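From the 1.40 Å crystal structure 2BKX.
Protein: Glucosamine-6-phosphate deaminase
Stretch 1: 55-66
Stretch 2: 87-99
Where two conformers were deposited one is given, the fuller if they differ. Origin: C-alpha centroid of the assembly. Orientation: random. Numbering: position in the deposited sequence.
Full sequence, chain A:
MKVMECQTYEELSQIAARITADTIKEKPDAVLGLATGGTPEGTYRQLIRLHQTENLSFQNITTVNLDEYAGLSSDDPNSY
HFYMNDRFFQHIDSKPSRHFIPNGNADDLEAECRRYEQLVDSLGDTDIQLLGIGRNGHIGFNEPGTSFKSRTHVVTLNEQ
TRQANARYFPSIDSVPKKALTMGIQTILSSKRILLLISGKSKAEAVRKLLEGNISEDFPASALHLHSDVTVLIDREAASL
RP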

# COMPACT_ATOMS: atom_id res chain seq x y z
N ASN A 55 -5.91 23.61 -4.79
CA ASN A 55 -5.89 24.09 -3.43
C ASN A 55 -6.44 22.99 -2.52
O ASN A 55 -7.15 23.24 -1.56
CB ASN A 55 -6.71 25.39 -3.35
CG ASN A 55 -6.41 26.24 -2.12
OD1 ASN A 55 -5.42 26.07 -1.41
ND2 ASN A 55 -7.34 27.20 -1.87
N LEU A 56 -6.09 21.73 -2.83
CA LEU A 56 -6.52 20.62 -2.05
C LEU A 56 -5.78 20.58 -0.72
O LEU A 56 -4.56 20.58 -0.72
CB LEU A 56 -6.24 19.30 -2.83
CG LEU A 56 -6.55 18.00 -2.10
CD1 LEU A 56 -8.02 17.80 -1.76
CD2 LEU A 56 -6.00 16.78 -2.89
N SER A 57 -6.51 20.54 0.39
CA SER A 57 -5.92 20.58 1.74
C SER A 57 -5.89 19.21 2.41
O SER A 57 -6.85 18.46 2.39
CB SER A 57 -6.69 21.50 2.66
OG SER A 57 -6.09 21.54 3.97
N PHE A 58 -4.79 18.93 3.09
CA PHE A 58 -4.59 17.71 3.84
C PHE A 58 -4.61 17.96 5.36
O PHE A 58 -4.20 17.13 6.16
CB PHE A 58 -3.27 17.07 3.38
CG PHE A 58 -3.20 16.79 1.85
CD1 PHE A 58 -2.86 17.79 0.96
CD2 PHE A 58 -3.39 15.51 1.35
CE1 PHE A 58 -2.79 17.53 -0.44
CE2 PHE A 58 -3.33 15.25 -0.04
CZ PHE A 58 -3.02 16.26 -0.92
N GLN A 59 -5.10 19.13 5.77
CA GLN A 59 -4.95 19.55 7.16
C GLN A 59 -5.55 18.64 8.22
O GLN A 59 -5.05 18.56 9.34
CB GLN A 59 -5.47 21.00 7.35
CG GLN A 59 -4.52 21.99 6.77
CD GLN A 59 -4.77 23.43 7.15
OE1 GLN A 59 -5.59 23.74 8.04
NE2 GLN A 59 -4.04 24.32 6.49
N ASN A 60 -6.64 17.95 7.90
CA ASN A 60 -7.29 17.15 8.91
C ASN A 60 -7.20 15.65 8.67
O ASN A 60 -7.82 14.87 9.42
CB ASN A 60 -8.73 17.62 9.14
CG ASN A 60 -8.75 18.96 9.84
OD1 ASN A 60 -8.48 19.04 11.04
ND2 ASN A 60 -8.97 20.01 9.09
N ILE A 61 -6.38 15.25 7.71
CA ILE A 61 -6.24 13.84 7.39
C ILE A 61 -5.38 13.12 8.41
O ILE A 61 -4.54 13.72 9.08
CB ILE A 61 -5.71 13.55 5.95
CG1 ILE A 61 -4.20 13.79 5.79
CG2 ILE A 61 -6.55 14.26 4.89
CD1 ILE A 61 -3.61 13.17 4.52
N THR A 62 -5.67 11.84 8.54
CA THR A 62 -4.81 10.89 9.24
C THR A 62 -4.40 9.83 8.25
O THR A 62 -5.19 9.48 7.40
CB THR A 62 -5.58 10.22 10.41
OG1 THR A 62 -5.98 11.26 11.33
CG2 THR A 62 -4.76 9.19 11.11
N THR A 63 -3.16 9.32 8.36
CA THR A 63 -2.76 8.21 7.50
C THR A 63 -2.15 7.06 8.27
O THR A 63 -1.51 7.27 9.32
CB THR A 63 -1.78 8.68 6.40
OG1 THR A 63 -0.51 9.05 6.95
CG2 THR A 63 -2.33 9.87 5.65
N VAL A 64 -2.34 5.85 7.72
CA VAL A 64 -1.70 4.64 8.24
C VAL A 64 -1.07 3.94 7.03
O VAL A 64 -1.70 3.79 5.98
CB VAL A 64 -2.65 3.70 9.00
CG1 VAL A 64 -3.10 4.38 10.27
CG2 VAL A 64 -3.86 3.32 8.20
N ASN A 65 0.19 3.52 7.19
CA ASN A 65 0.87 2.82 6.13
C ASN A 65 0.80 1.31 6.33
O ASN A 65 0.71 0.81 7.45
CB ASN A 65 2.34 3.26 6.01
CG ASN A 65 2.54 4.26 4.91
OD1 ASN A 65 3.09 3.91 3.82
ND2 ASN A 65 2.07 5.45 5.12
N LEU A 66 0.87 0.59 5.22
CA LEU A 66 0.81 -0.87 5.23
C LEU A 66 1.94 -1.52 5.99
O LEU A 66 1.74 -2.52 6.67
CB LEU A 66 0.83 -1.41 3.80
CG LEU A 66 -0.43 -1.24 2.97
CD1 LEU A 66 -0.16 -1.51 1.49
CD2 LEU A 66 -1.51 -2.17 3.45
N ARG A 87 8.32 11.46 -0.44
CA ARG A 87 7.42 11.49 -1.59
C ARG A 87 6.14 12.29 -1.31
O ARG A 87 5.43 12.67 -2.23
CB ARG A 87 6.96 10.08 -1.96
CG ARG A 87 7.84 9.27 -2.89
CD ARG A 87 9.18 8.96 -2.37
NE ARG A 87 9.82 7.91 -3.18
CZ ARG A 87 10.96 7.29 -2.86
NH1 ARG A 87 11.44 6.34 -3.65
NH2 ARG A 87 11.63 7.60 -1.75
N PHE A 88 5.77 12.44 -0.04
CA PHE A 88 4.43 12.90 0.29
C PHE A 88 4.37 13.89 1.43
O PHE A 88 4.00 15.05 1.21
CB PHE A 88 3.51 11.71 0.51
CG PHE A 88 2.03 12.04 0.52
CD1 PHE A 88 1.47 12.90 -0.41
CD2 PHE A 88 1.22 11.47 1.44
CE1 PHE A 88 0.10 13.14 -0.41
CE2 PHE A 88 -0.16 11.68 1.46
CZ PHE A 88 -0.71 12.54 0.51
N PHE A 89 4.74 13.47 2.64
CA PHE A 89 4.44 14.30 3.79
C PHE A 89 5.13 15.64 3.73
O PHE A 89 4.54 16.66 4.13
CB PHE A 89 4.82 13.63 5.10
CG PHE A 89 4.23 12.25 5.31
CD1 PHE A 89 3.04 11.83 4.71
CD2 PHE A 89 4.86 11.37 6.20
CE1 PHE A 89 2.52 10.55 4.96
CE2 PHE A 89 4.33 10.10 6.45
CZ PHE A 89 3.18 9.71 5.82
N GLN A 90 6.35 15.69 3.20
CA GLN A 90 7.08 16.99 3.19
C GLN A 90 6.45 18.05 2.29
O GLN A 90 6.81 19.22 2.37
CB GLN A 90 8.54 16.81 2.80
CG GLN A 90 8.81 16.52 1.31
CD GLN A 90 10.29 16.58 0.92
OE1 GLN A 90 10.80 15.75 0.12
NE2 GLN A 90 10.99 17.58 1.45
N HIS A 91 5.53 17.63 1.43
CA HIS A 91 5.00 18.45 0.36
C HIS A 91 3.56 18.87 0.60
O HIS A 91 3.00 19.59 -0.23
CB HIS A 91 5.08 17.67 -0.97
CG HIS A 91 6.46 17.35 -1.40
ND1 HIS A 91 7.40 18.31 -1.66
CD2 HIS A 91 7.06 16.15 -1.65
CE1 HIS A 91 8.54 17.73 -2.02
NE2 HIS A 91 8.36 16.42 -2.02
N ILE A 92 2.95 18.47 1.71
CA ILE A 92 1.55 18.74 1.98
C ILE A 92 1.35 19.45 3.32
O ILE A 92 2.27 19.52 4.14
CB ILE A 92 0.70 17.42 1.94
CG1 ILE A 92 1.15 16.43 3.02
CG2 ILE A 92 0.80 16.78 0.56
CD1 ILE A 92 0.28 15.19 3.09
N ASP A 93 0.14 19.94 3.57
CA ASP A 93 -0.17 20.73 4.76
C ASP A 93 -0.88 19.90 5.81
O ASP A 93 -1.79 20.37 6.50
CB ASP A 93 -1.04 21.97 4.38
CG ASP A 93 -2.43 21.59 3.81
OD1 ASP A 93 -2.59 20.48 3.27
OD2 ASP A 93 -3.38 22.41 3.91
N SER A 94 -0.44 18.66 5.98
CA SER A 94 -1.00 17.79 7.01
C SER A 94 -0.48 18.14 8.40
O SER A 94 0.44 18.93 8.53
CB SER A 94 -0.64 16.35 6.64
OG SER A 94 0.75 16.20 6.63
N LYS A 95 -1.04 17.51 9.42
CA LYS A 95 -0.43 17.51 10.76
C LYS A 95 0.50 16.31 10.85
O LYS A 95 0.05 15.16 10.84
CB LYS A 95 -1.49 17.40 11.86
CG LYS A 95 -2.46 18.57 11.93
CD LYS A 95 -3.38 18.39 13.14
CE LYS A 95 -4.45 19.47 13.16
NZ LYS A 95 -5.45 19.29 12.08
N PRO A 96 1.82 16.54 10.92
CA PRO A 96 2.75 15.41 10.90
C PRO A 96 2.51 14.31 11.92
O PRO A 96 2.85 13.17 11.65
CB PRO A 96 4.12 16.08 11.10
CG PRO A 96 3.95 17.45 10.53
CD PRO A 96 2.54 17.84 10.86
N SER A 97 2.01 14.65 13.10
CA SER A 97 1.80 13.63 14.12
C SER A 97 0.65 12.68 13.80
O SER A 97 0.47 11.70 14.51
CB SER A 97 1.60 14.27 15.48
OG SER A 97 0.44 15.05 15.48
N ARG A 98 -0.09 12.97 12.74
CA ARG A 98 -1.21 12.12 12.34
C ARG A 98 -0.85 11.19 11.19
O ARG A 98 -1.74 10.60 10.59
CB ARG A 98 -2.45 12.95 12.04
CG ARG A 98 -3.00 13.65 13.30
CD ARG A 98 -3.47 12.70 14.38
NE ARG A 98 -4.66 11.97 13.93
CZ ARG A 98 -5.43 11.18 14.67
NH1 ARG A 98 -5.15 10.94 15.95
NH2 ARG A 98 -6.49 10.65 14.13
N HIS A 99 0.44 11.01 10.92
CA HIS A 99 0.92 10.04 9.94
C HIS A 99 1.54 8.90 10.74
O HIS A 99 2.51 9.13 11.47
CB HIS A 99 1.99 10.64 9.03
CG HIS A 99 1.49 11.75 8.14
ND1 HIS A 99 0.41 11.56 7.29
CD2 HIS A 99 1.92 13.03 7.94
CE1 HIS A 99 0.18 12.70 6.63
NE2 HIS A 99 1.06 13.61 7.03
O HOH W 1 -4.43 23.57 0.93
O HOH W 2 -3.47 16.15 9.23

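The two stretches bury 726 Å² between them, and Asp93 organises one end of the contact. Its p rotamer (chi1 64°) brings the carboxylate to stretch 1, where OD1 accepts Phe58 N at 2.7 Å with an N-H...O angle of 167°, while OD2 accepts Ser57 OG at 2.8 Å and, less linearly (137°), Gln59 NE2 at 3.3 Å. An acid suits this place because its two oxygens can serve three donors.

Phe58, in the m rotamer, is buried. Ile92 CG2 lies 3.9 Å from the centroid of the Phe58 ring and 16° off its normal, a CH-pi contact over one face; Phe88 turns its edge toward the Phe58 face, with centroids 5.7 Å apart and planes at 88°.

Lys95 extends through t chi2 and chi3, then bends at chi4 (71°), so that NZ donates to Gln59 O at 2.9 Å. Arg98 instead folds through three successive m angles, which places NE and NH2 at 3.0 and 2.9 Å from Thr62 OG1, the hydroxyl lying near the guanidinium plane.

Thr63 and His99 form a parallel bridge, supported by Thr63 N to Arg98 O at 2.9 Å (164°). With chi1 at 69°, Thr63 OG1 hydrogen-bonds His99 ND1 at 2.7 Å; His99 NE2 meets Ser94 OG at 2.6 Å, so both imidazole nitrogens are engaged.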